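Local coordinates for protein cytochrome P450 268A2 Cyp268A2 (Mycobacterium marinum, PDB 6BLD) that belongs to the cytochrome P450 family of heme-thiolate proteins and holds a protoporphyrin IX iron group inside a predominantly helical fold, at residues A[306-311]-A[334-339]; A[299-304]-A[350-355]; A[267-272]-A[383-388]. One frame throughout, in Å; residues are numbered along the deposited sequence.

Interaction 1: A[306-311]-A[334-339]; sequences TPVMTF and MFYASG. With HEM (protoporphyrin IX containing Fe), chain B; DXJ ((3E,5E)-6,10-dimethylundeca-3,5,9-trien-2-one), chain C.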
loop_
_atom_site.group_PDB
_atom_site.type_symbol
_atom_site.label_atom_id
_atom_site.label_comp_id
_atom_site.label_asym_id
_atom_site.label_seq_id
_atom_site.Cartn_x
_atom_site.Cartn_y
_atom_site.Cartn_z
ATOM N N THR A 306 -3.270 0.837 7.957
ATOM C CA THR A 306 -3.098 -0.382 7.171
ATOM C C THR A 306 -3.579 -0.132 5.745
ATOM O O THR A 306 -4.579 -0.722 5.311
ATOM C CB THR A 306 -3.839 -1.557 7.817
ATOM O OG1 THR A 306 -3.535 -1.599 9.217
ATOM C CG2 THR A 306 -3.414 -2.877 7.189
ATOM N N PRO A 307 -2.913 0.751 4.993
ATOM C CA PRO A 307 -3.426 1.104 3.659
ATOM C C PRO A 307 -3.458 -0.068 2.700
ATOM O O PRO A 307 -4.315 -0.101 1.812
ATOM C CB PRO A 307 -2.457 2.197 3.187
ATOM C CG PRO A 307 -1.213 1.942 3.937
ATOM C CD PRO A 307 -1.633 1.420 5.283
ATOM N N VAL A 308 -2.548 -1.025 2.845
ATOM C CA VAL A 308 -2.596 -2.264 2.079
ATOM C C VAL A 308 -3.339 -3.289 2.926
ATOM O O VAL A 308 -2.833 -3.743 3.955
ATOM C CB VAL A 308 -1.193 -2.756 1.706
ATOM C CG1 VAL A 308 -1.285 -3.982 0.812
ATOM C CG2 VAL A 308 -0.409 -1.648 1.022
ATOM N N MET A 309 -4.548 -3.648 2.498
ATOM C CA MET A 309 -5.373 -4.584 3.249
ATOM C C MET A 309 -5.078 -6.036 2.902
ATOM O O MET A 309 -5.131 -6.903 3.784
ATOM C CB MET A 309 -6.856 -4.297 3.007
ATOM C CG MET A 309 -7.321 -2.947 3.515
ATOM S SD MET A 309 -9.101 -2.746 3.349
ATOM C CE MET A 309 -9.308 -2.942 1.577
ATOM N N THR A 310 -4.778 -6.332 1.638
ATOM C CA THR A 310 -4.618 -7.712 1.206
ATOM C C THR A 310 -3.414 -7.863 0.290
ATOM O O THR A 310 -3.115 -6.981 -0.521
ATOM C CB THR A 310 -5.864 -8.230 0.469
ATOM O OG1 THR A 310 -6.131 -7.398 -0.667
ATOM C CG2 THR A 310 -7.076 -8.243 1.390
ATOM N N PHE A 311 -2.729 -8.992 0.442
ATOM C CA PHE A 311 -1.772 -9.503 -0.524
ATOM C C PHE A 311 -1.841 -11.019 -0.438
ATOM O O PHE A 311 -2.087 -11.577 0.633
ATOM C CB PHE A 311 -0.344 -9.006 -0.260
ATOM C CG PHE A 311 0.038 -7.790 -1.059
ATOM C CD1 PHE A 311 -0.335 -7.668 -2.390
ATOM C CD2 PHE A 311 0.774 -6.770 -0.478
ATOM C CE1 PHE A 311 0.020 -6.545 -3.124
ATOM C CE2 PHE A 311 1.130 -5.647 -1.207
ATOM C CZ PHE A 311 0.752 -5.535 -2.531
ATOM N N MET A 334 -3.426 -12.893 2.715
ATOM C CA MET A 334 -3.090 -12.285 3.995
ATOM C C MET A 334 -3.941 -11.038 4.195
ATOM O O MET A 334 -3.954 -10.145 3.341
ATOM C CB MET A 334 -1.605 -11.923 4.031
ATOM C CG MET A 334 -0.676 -13.117 3.936
ATOM S SD MET A 334 1.030 -12.665 4.266
ATOM C CE MET A 334 1.744 -12.629 2.646
ATOM N N PHE A 335 -4.661 -10.982 5.312
ATOM C CA PHE A 335 -5.538 -9.855 5.623
ATOM C C PHE A 335 -4.849 -9.005 6.686
ATOM O O PHE A 335 -5.000 -9.227 7.889
ATOM C CB PHE A 335 -6.910 -10.346 6.067
ATOM C CG PHE A 335 -7.699 -10.987 4.961
ATOM C CD1 PHE A 335 -8.456 -10.213 4.099
ATOM C CD2 PHE A 335 -7.674 -12.361 4.776
ATOM C CE1 PHE A 335 -9.182 -10.796 3.073
ATOM C CE2 PHE A 335 -8.397 -12.950 3.754
ATOM C CZ PHE A 335 -9.153 -12.165 2.901
ATOM N N TYR A 336 -4.084 -8.012 6.222
ATOM C CA TYR A 336 -3.253 -7.216 7.120
ATOM C C TYR A 336 -4.083 -6.437 8.135
ATOM O O TYR A 336 -3.636 -6.229 9.268
ATOM C CB TYR A 336 -2.381 -6.261 6.310
ATOM C CG TYR A 336 -1.477 -6.944 5.310
ATOM C CD1 TYR A 336 -1.546 -6.637 3.957
ATOM C CD2 TYR A 336 -0.548 -7.891 5.720
ATOM C CE1 TYR A 336 -0.715 -7.255 3.041
ATOM C CE2 TYR A 336 0.286 -8.514 4.814
ATOM C CZ TYR A 336 0.200 -8.192 3.477
ATOM O OH TYR A 336 1.034 -8.811 2.575
ATOM N N ALA A 337 -5.281 -5.987 7.748
ATOM C CA ALA A 337 -6.139 -5.286 8.697
ATOM C C ALA A 337 -6.589 -6.204 9.825
ATOM O O ALA A 337 -6.748 -5.756 10.966
ATOM C CB ALA A 337 -7.353 -4.692 7.980
ATOM N N SER A 338 -6.802 -7.487 9.525
ATOM C CA SER A 338 -7.121 -8.442 10.580
ATOM C C SER A 338 -5.907 -8.708 11.460
ATOM O O SER A 338 -6.027 -8.781 12.690
ATOM C CB SER A 338 -7.639 -9.744 9.971
ATOM O OG SER A 338 -7.845 -10.723 10.973
ATOM N N GLY A 339 -4.729 -8.849 10.850
ATOM C CA GLY A 339 -3.523 -9.075 11.627
ATOM C C GLY A 339 -3.158 -7.908 12.520
ATOM O O GLY A 339 -2.595 -8.103 13.602
HETATM C CHA HEM B . 6.104 -3.597 -0.892
HETATM C CHB HEM B . 7.545 0.731 -2.554
HETATM C CHC HEM B . 5.232 2.912 1.119
HETATM C CHD HEM B . 3.129 -1.340 2.197
HETATM C C1A HEM B . 6.706 -2.622 -1.659
HETATM C C2A HEM B . 7.517 -2.836 -2.842
HETATM C C3A HEM B . 7.915 -1.646 -3.297
HETATM C C4A HEM B . 7.368 -0.627 -2.424
HETATM C CMA HEM B . 8.801 -1.398 -4.537
HETATM C CAA HEM B . 7.869 -4.208 -3.457
HETATM C CBA HEM B . 9.054 -4.792 -2.694
HETATM C CGA HEM B . 9.310 -6.208 -3.139
HETATM O O1A HEM B . 10.431 -6.722 -2.889
HETATM O O2A HEM B . 8.397 -6.822 -3.752
HETATM C C1B HEM B . 7.103 1.694 -1.673
HETATM C C2B HEM B . 7.472 3.091 -1.695
HETATM C C3B HEM B . 6.852 3.709 -0.692
HETATM C C4B HEM B . 6.046 2.721 0.017
HETATM C CMB HEM B . 8.430 3.763 -2.702
HETATM C CAB HEM B . 7.020 5.223 -0.419
HETATM C CBB HEM B . 6.498 5.831 0.646
HETATM C C1C HEM B . 4.461 1.947 1.740
HETATM C C2C HEM B . 3.619 2.138 2.907
HETATM C C3C HEM B . 3.035 0.957 3.191
HETATM C C4C HEM B . 3.500 -0.013 2.227
HETATM C CMC HEM B . 3.452 3.495 3.630
HETATM C CAC HEM B . 2.055 0.571 4.325
HETATM C CBC HEM B . 1.783 1.356 5.371
HETATM C C1D HEM B . 3.754 -2.332 1.476
HETATM C C2D HEM B . 3.472 -3.750 1.543
HETATM C C3D HEM B . 4.289 -4.377 0.690
HETATM C C4D HEM B . 5.125 -3.376 0.052
HETATM C CMD HEM B . 2.403 -4.404 2.447
HETATM C CAD HEM B . 4.346 -5.901 0.432
HETATM C CBD HEM B . 5.123 -6.570 1.563
HETATM C CGD HEM B . 5.155 -8.066 1.381
HETATM O O1D HEM B . 5.715 -8.763 2.267
HETATM O O2D HEM B . 4.621 -8.564 0.358
HETATM N NA HEM B . 6.636 -1.259 -1.435
HETATM N NB HEM B . 6.232 1.504 -0.616
HETATM N NC HEM B . 4.364 0.623 1.357
HETATM N ND HEM B . 4.767 -2.142 0.558
HETATM FE FE HEM B . 5.671 -0.352 0.129
HETATM C C10 DXJ C . -1.524 -2.457 -9.604
HETATM C C13 DXJ C . -4.756 -2.721 -11.641
HETATM C C01 DXJ C . 2.447 -2.228 -2.018
HETATM C C02 DXJ C . 1.596 -1.826 -3.219
HETATM C C03 DXJ C . 1.942 -2.225 -4.426
HETATM C C04 DXJ C . 0.349 -0.967 -3.015
HETATM C C05 DXJ C . 1.107 -1.839 -5.646
HETATM C C06 DXJ C . 0.813 -3.035 -6.548
HETATM C C07 DXJ C . 0.281 -2.632 -7.922
HETATM C C08 DXJ C . -0.981 -2.854 -8.232
HETATM C C09 DXJ C . 1.216 -1.979 -8.936
HETATM C C11 DXJ C . -2.703 -2.903 -9.989
HETATM C C12 DXJ C . -3.269 -2.525 -11.355
HETATM O O14 DXJ C . -2.556 -2.081 -12.192
HETATM O O HOH W 1 -7.008 -6.968 5.678
#
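T310 and F311 pair antiparallel with F335 and M334 at the edge of the heme pocket, in the mixed sheet of the P450 fold; the pairing ends where 334-339 turns into helix 336-339, whose first residues still pack on 306-309. Three backbone bonds hold the strand ends. M334 N gives a nearly straight bond to F311 O at 2.8 Å, whereas the return bond from F311 N to M334 O is weak. The third, from Y336 N to M309 O at 2.9 Å, is bent, with the donor tilted 28° out of the carbonyl plane. M309 O also accepts a hydrogen bond from water 1, which in turn accepts one from A337 N and so links the loop to the first turn of the helix.

Among the apolar contacts, T310 CG2 lies 3.6 Å from F335 CD1, the two side chains running alongside each other. With chi1 at 58°, T310 OG1 sits between the backbone N and the carbonyl carbon, and it bonds outside the contact to N407 O. T306 CG2, anti to its own backbone N, reaches Y336 CB at 3.6 Å.

The Y336 ring has V308 O at its edge, and M334 O lies above one face, over the ring centre. V308 CG1 packs on Y336 CE1, while V308 CG2 reaches HEM CHD at 3.7 Å and P307 CG meets the HEM vinyl atom CBC. The F311 ring extends toward both ligands: CE2 approaches HEM CAD, and DXJ C01 lies at the ring edge, near its plane, 3.8 Å from CZ. Near the plane of that same ring is Y336 OH, 3.2 Å from F311 CB.

Interaction 2: A[299-304]-A[350-355]; sequences EELVRW and ERLDLS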
loop_
_atom_site.group_PDB
_atom_site.type_symbol
_atom_site.label_atom_id
_atom_site.label_comp_id
_atom_site.label_asym_id
_atom_site.label_seq_id
_atom_site.Cartn_x
_atom_site.Cartn_y
_atom_site.Cartn_z
ATOM N N GLU A 299 4.589 4.584 13.721
ATOM C CA GLU A 299 4.352 3.148 13.589
ATOM C C GLU A 299 2.903 2.794 13.897
ATOM O O GLU A 299 2.328 1.899 13.264
ATOM C CB GLU A 299 5.300 2.371 14.503
ATOM C CG GLU A 299 6.737 2.330 14.016
ATOM C CD GLU A 299 6.836 2.122 12.517
ATOM O OE1 GLU A 299 6.452 1.037 12.029
ATOM O OE2 GLU A 299 7.297 3.051 11.823
ATOM N N GLU A 300 2.292 3.485 14.865
ATOM C CA GLU A 300 0.893 3.221 15.178
ATOM C C GLU A 300 -0.042 3.827 14.140
ATOM O O GLU A 300 -1.088 3.245 13.837
ATOM C CB GLU A 300 0.563 3.739 16.579
ATOM C CG GLU A 300 -0.911 3.628 16.944
ATOM C CD GLU A 300 -1.270 2.278 17.545
ATOM O OE1 GLU A 300 -2.391 2.136 18.076
ATOM O OE2 GLU A 300 -0.433 1.354 17.484
ATOM N N LEU A 301 0.327 4.970 13.559
ATOM C CA LEU A 301 -0.477 5.539 12.481
ATOM C C LEU A 301 -0.501 4.615 11.271
ATOM O O LEU A 301 -1.512 4.526 10.567
ATOM C CB LEU A 301 0.064 6.914 12.093
ATOM C CG LEU A 301 -0.217 8.050 13.078
ATOM C CD1 LEU A 301 0.404 9.345 12.589
ATOM C CD2 LEU A 301 -1.712 8.217 13.293
ATOM N N VAL A 302 0.612 3.929 11.008
ATOM C CA VAL A 302 0.648 2.932 9.943
ATOM C C VAL A 302 -0.203 1.727 10.313
ATOM O O VAL A 302 -0.963 1.207 9.490
ATOM C CB VAL A 302 2.102 2.527 9.642
ATOM C CG1 VAL A 302 2.139 1.276 8.782
ATOM C CG2 VAL A 302 2.850 3.657 8.976
ATOM N N ARG A 303 -0.080 1.265 11.558
ATOM C CA ARG A 303 -0.942 0.195 12.045
ATOM C C ARG A 303 -2.413 0.583 11.956
ATOM O O ARG A 303 -3.259 -0.225 11.548
ATOM C CB ARG A 303 -0.581 -0.157 13.495
ATOM C CG ARG A 303 -1.480 -1.220 14.115
ATOM C CD ARG A 303 -1.393 -1.247 15.648
ATOM N NE ARG A 303 -2.372 -0.361 16.278
ATOM C CZ ARG A 303 -3.691 -0.549 16.270
ATOM N NH1 ARG A 303 -4.221 -1.614 15.679
ATOM N NH2 ARG A 303 -4.485 0.328 16.871
ATOM N N TRP A 304 -2.730 1.817 12.351
ATOM C CA TRP A 304 -4.109 2.286 12.321
ATOM C C TRP A 304 -4.636 2.370 10.896
ATOM O O TRP A 304 -5.791 2.012 10.634
ATOM C CB TRP A 304 -4.210 3.647 13.011
ATOM C CG TRP A 304 -5.618 4.094 13.265
ATOM C CD1 TRP A 304 -6.363 4.938 12.494
ATOM C CD2 TRP A 304 -6.451 3.720 14.371
ATOM N NE1 TRP A 304 -7.607 5.114 13.051
ATOM C CE2 TRP A 304 -7.687 4.378 14.203
ATOM C CE3 TRP A 304 -6.272 2.895 15.485
ATOM C CZ2 TRP A 304 -8.736 4.235 15.107
ATOM C CZ3 TRP A 304 -7.317 2.755 16.381
ATOM C CH2 TRP A 304 -8.533 3.422 16.186
ATOM N N GLU A 350 -8.049 -1.722 18.963
ATOM C CA GLU A 350 -9.112 -0.836 18.508
ATOM C C GLU A 350 -8.930 0.600 18.982
ATOM O O GLU A 350 -9.651 1.485 18.512
ATOM C CB GLU A 350 -10.468 -1.364 18.978
ATOM C CG GLU A 350 -10.767 -1.099 20.447
ATOM C CD GLU A 350 -10.055 -2.064 21.376
ATOM O OE1 GLU A 350 -9.518 -3.079 20.885
ATOM O OE2 GLU A 350 -10.032 -1.807 22.599
ATOM N N ARG A 351 -7.997 0.849 19.895
ATOM C CA ARG A 351 -7.723 2.186 20.401
ATOM C C ARG A 351 -6.380 2.669 19.873
ATOM O O ARG A 351 -5.410 1.906 19.823
ATOM C CB ARG A 351 -7.721 2.207 21.932
ATOM C CG ARG A 351 -9.087 1.972 22.550
ATOM C CD ARG A 351 -9.046 2.109 24.064
ATOM N NE ARG A 351 -8.761 3.475 24.495
ATOM C CZ ARG A 351 -9.652 4.463 24.497
ATOM N NH1 ARG A 351 -10.893 4.242 24.083
ATOM N NH2 ARG A 351 -9.302 5.673 24.911
ATOM N N LEU A 352 -6.332 3.938 19.475
ATOM C CA LEU A 352 -5.090 4.522 18.988
ATOM C C LEU A 352 -4.148 4.777 20.158
ATOM O O LEU A 352 -4.481 5.528 21.080
ATOM C CB LEU A 352 -5.371 5.819 18.233
ATOM C CG LEU A 352 -4.192 6.414 17.457
ATOM C CD1 LEU A 352 -3.946 5.632 16.177
ATOM C CD2 LEU A 352 -4.433 7.884 17.154
ATOM N N ASP A 353 -2.976 4.145 20.125
ATOM C CA ASP A 353 -1.953 4.310 21.158
ATOM C C ASP A 353 -0.636 4.622 20.452
ATOM O O ASP A 353 0.109 3.714 20.072
ATOM C CB ASP A 353 -1.848 3.067 22.038
ATOM C CG ASP A 353 -0.849 3.235 23.168
ATOM O OD1 ASP A 353 -0.452 4.386 23.451
ATOM O OD2 ASP A 353 -0.460 2.215 23.774
ATOM N N LEU A 354 -0.351 5.916 20.287
ATOM C CA LEU A 354 0.881 6.369 19.654
ATOM C C LEU A 354 2.123 6.034 20.469
ATOM O O LEU A 354 3.238 6.230 19.976
ATOM C CB LEU A 354 0.813 7.878 19.407
ATOM C CG LEU A 354 -0.406 8.388 18.633
ATOM C CD1 LEU A 354 -0.344 9.901 18.454
ATOM C CD2 LEU A 354 -0.521 7.690 17.286
ATOM N N SER A 355 1.959 5.549 21.699
ATOM C CA SER A 355 3.067 5.110 22.533
ATOM C C SER A 355 3.286 3.605 22.471
ATOM O O SER A 355 4.135 3.088 23.203
ATOM C CB SER A 355 2.835 5.532 23.984
ATOM O OG SER A 355 1.911 4.668 24.622
#
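Segment 350-355, irregular throughout, passes W304 of the helix first, with L352 CA 7.1 Å from W304 CA, and then E300, with L354 CA 5.5 Å from E300 CA. Toward this chain E300 extends a side chain whose CG is anti to the backbone N (chi1 174°) and which bends at chi2. That bend brings the carboxylate to the backbone of D353: D353 N donates to E300 OE1 at 2.9 Å, almost straight at 172°, meeting the oxygen from above the carboxylate plane. R303 NH2 comes to the same oxygen from the opposite face, at 3.0 Å, so OE1 is gripped on both sides.

E300 and R303, one helical turn apart, are the Glu and Arg of the ExxR motif that marks the K helix of cytochromes P450. R303 NE completes the salt bridge at E300 OE2, its hydrogen bond there being weak, and R356, just beyond the segment, adds a second salt bridge to OE2. Two arginines thus share the one carboxylate, which would probably keep E300 ionised. R303 NH2 in turn bonds P349 O, and the guanidinium makes a cation-pi contact with W341. This buried cluster ties the helix to the backbone at P349 and D353 and to R356.

W304 and L352 supply most of the apolar part, their side chains crossing at about a right angle. L352 CD1 stands over one face of the indole, offset toward the rim, 3.6 Å from W304 CD2, and L352 CB makes a CH-pi contact with the six-membered ring. E350 O instead comes up at the edge, 3.2 Å from W304 CH2. Beside E300, L301 CD2 packs against L354 CD2 at 4.2 Å. D353 OD1, turned away from the helix, accepts from S355 N in an Asx turn and also from S355 OG.

Interaction 3: A[267-272]-A[383-388]; sequences QTISHG and RAIFGE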
loop_
_atom_site.group_PDB
_atom_site.type_symbol
_atom_site.label_atom_id
_atom_site.label_comp_id
_atom_site.label_asym_id
_atom_site.label_seq_id
_atom_site.Cartn_x
_atom_site.Cartn_y
_atom_site.Cartn_z
ATOM N N GLN A 267 -2.876 7.482 1.701
ATOM C CA GLN A 267 -3.974 7.033 2.550
ATOM C C GLN A 267 -3.593 7.088 4.025
ATOM O O GLN A 267 -4.428 7.426 4.872
ATOM C CB GLN A 267 -4.410 5.619 2.161
ATOM C CG GLN A 267 -4.832 5.454 0.703
ATOM C CD GLN A 267 -5.729 6.574 0.201
ATOM O OE1 GLN A 267 -6.607 7.057 0.916
ATOM N NE2 GLN A 267 -5.517 6.982 -1.044
ATOM N N THR A 268 -2.340 6.760 4.351
ATOM C CA THR A 268 -1.903 6.816 5.743
ATOM C C THR A 268 -1.967 8.236 6.292
ATOM O O THR A 268 -2.274 8.431 7.474
ATOM C CB THR A 268 -0.485 6.253 5.874
ATOM O OG1 THR A 268 -0.433 4.943 5.293
ATOM C CG2 THR A 268 -0.074 6.161 7.337
ATOM N N ILE A 269 -1.700 9.238 5.453
ATOM C CA ILE A 269 -1.797 10.624 5.902
ATOM C C ILE A 269 -3.249 10.995 6.182
ATOM O O ILE A 269 -3.557 11.632 7.198
ATOM C CB ILE A 269 -1.155 11.567 4.867
ATOM C CG1 ILE A 269 0.361 11.348 4.816
ATOM C CG2 ILE A 269 -1.472 13.019 5.194
ATOM C CD1 ILE A 269 1.022 11.908 3.570
ATOM N N SER A 270 -4.166 10.594 5.297
ATOM C CA SER A 270 -5.581 10.880 5.512
ATOM C C SER A 270 -6.112 10.144 6.736
ATOM O O SER A 270 -6.804 10.733 7.576
ATOM C CB SER A 270 -6.389 10.505 4.269
ATOM O OG SER A 270 -6.030 11.318 3.168
ATOM N N HIS A 271 -5.808 8.848 6.849
ATOM C CA HIS A 271 -6.223 8.096 8.030
ATOM C C HIS A 271 -5.589 8.656 9.296
ATOM O O HIS A 271 -6.200 8.608 10.370
ATOM C CB HIS A 271 -5.865 6.616 7.872
ATOM C CG HIS A 271 -6.680 5.899 6.839
ATOM N ND1 HIS A 271 -8.056 5.844 6.881
ATOM C CD2 HIS A 271 -6.309 5.198 5.741
ATOM C CE1 HIS A 271 -8.499 5.147 5.850
ATOM N NE2 HIS A 271 -7.459 4.743 5.143
ATOM N N GLY A 272 -4.373 9.197 9.190
ATOM C CA GLY A 272 -3.696 9.709 10.370
ATOM C C GLY A 272 -4.336 10.967 10.921
ATOM O O GLY A 272 -4.483 11.118 12.137
ATOM N N ARG A 383 6.650 11.529 9.340
ATOM C CA ARG A 383 7.225 12.394 10.365
ATOM C C ARG A 383 7.216 13.853 9.926
ATOM O O ARG A 383 6.937 14.754 10.728
ATOM C CB ARG A 383 8.653 11.941 10.692
ATOM C CG ARG A 383 8.748 10.596 11.402
ATOM C CD ARG A 383 10.148 10.373 11.970
ATOM N NE ARG A 383 11.188 10.651 10.983
ATOM C CZ ARG A 383 11.771 9.725 10.230
ATOM N NH1 ARG A 383 11.417 8.452 10.345
ATOM N NH2 ARG A 383 12.706 10.073 9.356
ATOM N N ALA A 384 7.514 14.107 8.651
ATOM C CA ALA A 384 7.629 15.477 8.170
ATOM C C ALA A 384 6.268 16.142 8.005
ATOM O O ALA A 384 6.094 17.301 8.398
ATOM C CB ALA A 384 8.397 15.505 6.849
ATOM N N ILE A 385 5.293 15.432 7.431
ATOM C CA ILE A 385 4.007 16.060 7.135
ATOM C C ILE A 385 3.206 16.288 8.414
ATOM O O ILE A 385 2.507 17.299 8.549
ATOM C CB ILE A 385 3.221 15.225 6.104
ATOM C CG1 ILE A 385 2.032 16.024 5.564
ATOM C CG2 ILE A 385 2.763 13.895 6.693
ATOM C CD1 ILE A 385 2.431 17.242 4.761
ATOM N N PHE A 386 3.302 15.369 9.376
ATOM C CA PHE A 386 2.554 15.541 10.615
ATOM C C PHE A 386 3.238 16.523 11.555
ATOM O O PHE A 386 2.567 17.155 12.377
ATOM C CB PHE A 386 2.348 14.189 11.300
ATOM C CG PHE A 386 1.231 13.381 10.704
ATOM C CD1 PHE A 386 -0.089 13.754 10.895
ATOM C CD2 PHE A 386 1.502 12.259 9.938
ATOM C CE1 PHE A 386 -1.120 13.018 10.341
ATOM C CE2 PHE A 386 0.475 11.520 9.381
ATOM C CZ PHE A 386 -0.837 11.899 9.583
ATOM N N GLY A 387 4.558 16.670 11.446
ATOM C CA GLY A 387 5.232 17.714 12.198
ATOM C C GLY A 387 4.910 19.098 11.670
ATOM O O GLY A 387 4.765 20.049 12.442
ATOM N N GLU A 388 4.783 19.229 10.346
ATOM C CA GLU A 388 4.446 20.521 9.760
ATOM C C GLU A 388 2.986 20.878 9.986
ATOM O O GLU A 388 2.659 22.059 10.155
ATOM C CB GLU A 388 4.766 20.525 8.265
ATOM C CG GLU A 388 6.244 20.649 7.957
ATOM C CD GLU A 388 6.908 21.760 8.747
ATOM O OE1 GLU A 388 6.307 22.849 8.877
ATOM O OE2 GLU A 388 8.030 21.543 9.247
#
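A chi1 of -79° sets the F386 ring beside its own backbone N and aims its tip at the helix opposite, at I269 and G272, while I385, with chi1 at -167°, has CG2 between its backbone N and carbonyl carbon and facing I269. In the P450 fold this is the packing of the long helix I (247-278) against helix L (375-392), which follows the cysteine loop of the heme. The segment axes cross at -34°, N-to-C directions running roughly the same way, and come no closer than 11.2 Å, so the two backbones do not meet, and side chains of 383-388 reach across, F386 as far as the opposing backbone.

The contact is small and wholly buried. I269 meets I385 at about a right angle: I269 CG1 lies 4.0 Å from I385 CG2, and I269 CD1 touches the same methyl. Around this pair F153 and C157 of helix 153-158 pack on I269 and I385 respectively, and V141 of helix 123-147 adds to the I385 side.

F386 works through the far end of its ring. T268 O lies at the ring edge, though at 4.3 Å from CZ it is a loose neighbour, and I269 O is nearer, 3.6 Å from the same atom. L301 of helix 290-305 also packs on this phenyl group. At G272 no side chain intervenes: F386 CE1 lies 3.9 Å from the carbonyl carbon C of G272, and F386 CZ comes to 3.7 Å from G272 CA.

Overall arrangement
The three contacts adjoin one another near the heme, and helix 290-305 with the chain just after it connects them. Interactions 2 and 3 lie about 13 Å apart between centres and meet through L301, whose CD2 is 3.8 Å from G272 CA and whose CD1 is 3.9 Å from F386 CE2. Interaction 1 is about 15 Å from interaction 2 and 20 Å from interaction 3, centre to centre, yet P307 joins it to both: its CG is 3.4 Å from T268 OG1 and its CD 4.3 Å from V302 O. Interaction 1 lines the pocket directly, F311 touching both heme and DXJ; V302 of 299-304 and T268 of 267-272 approach the heme from the other two contacts.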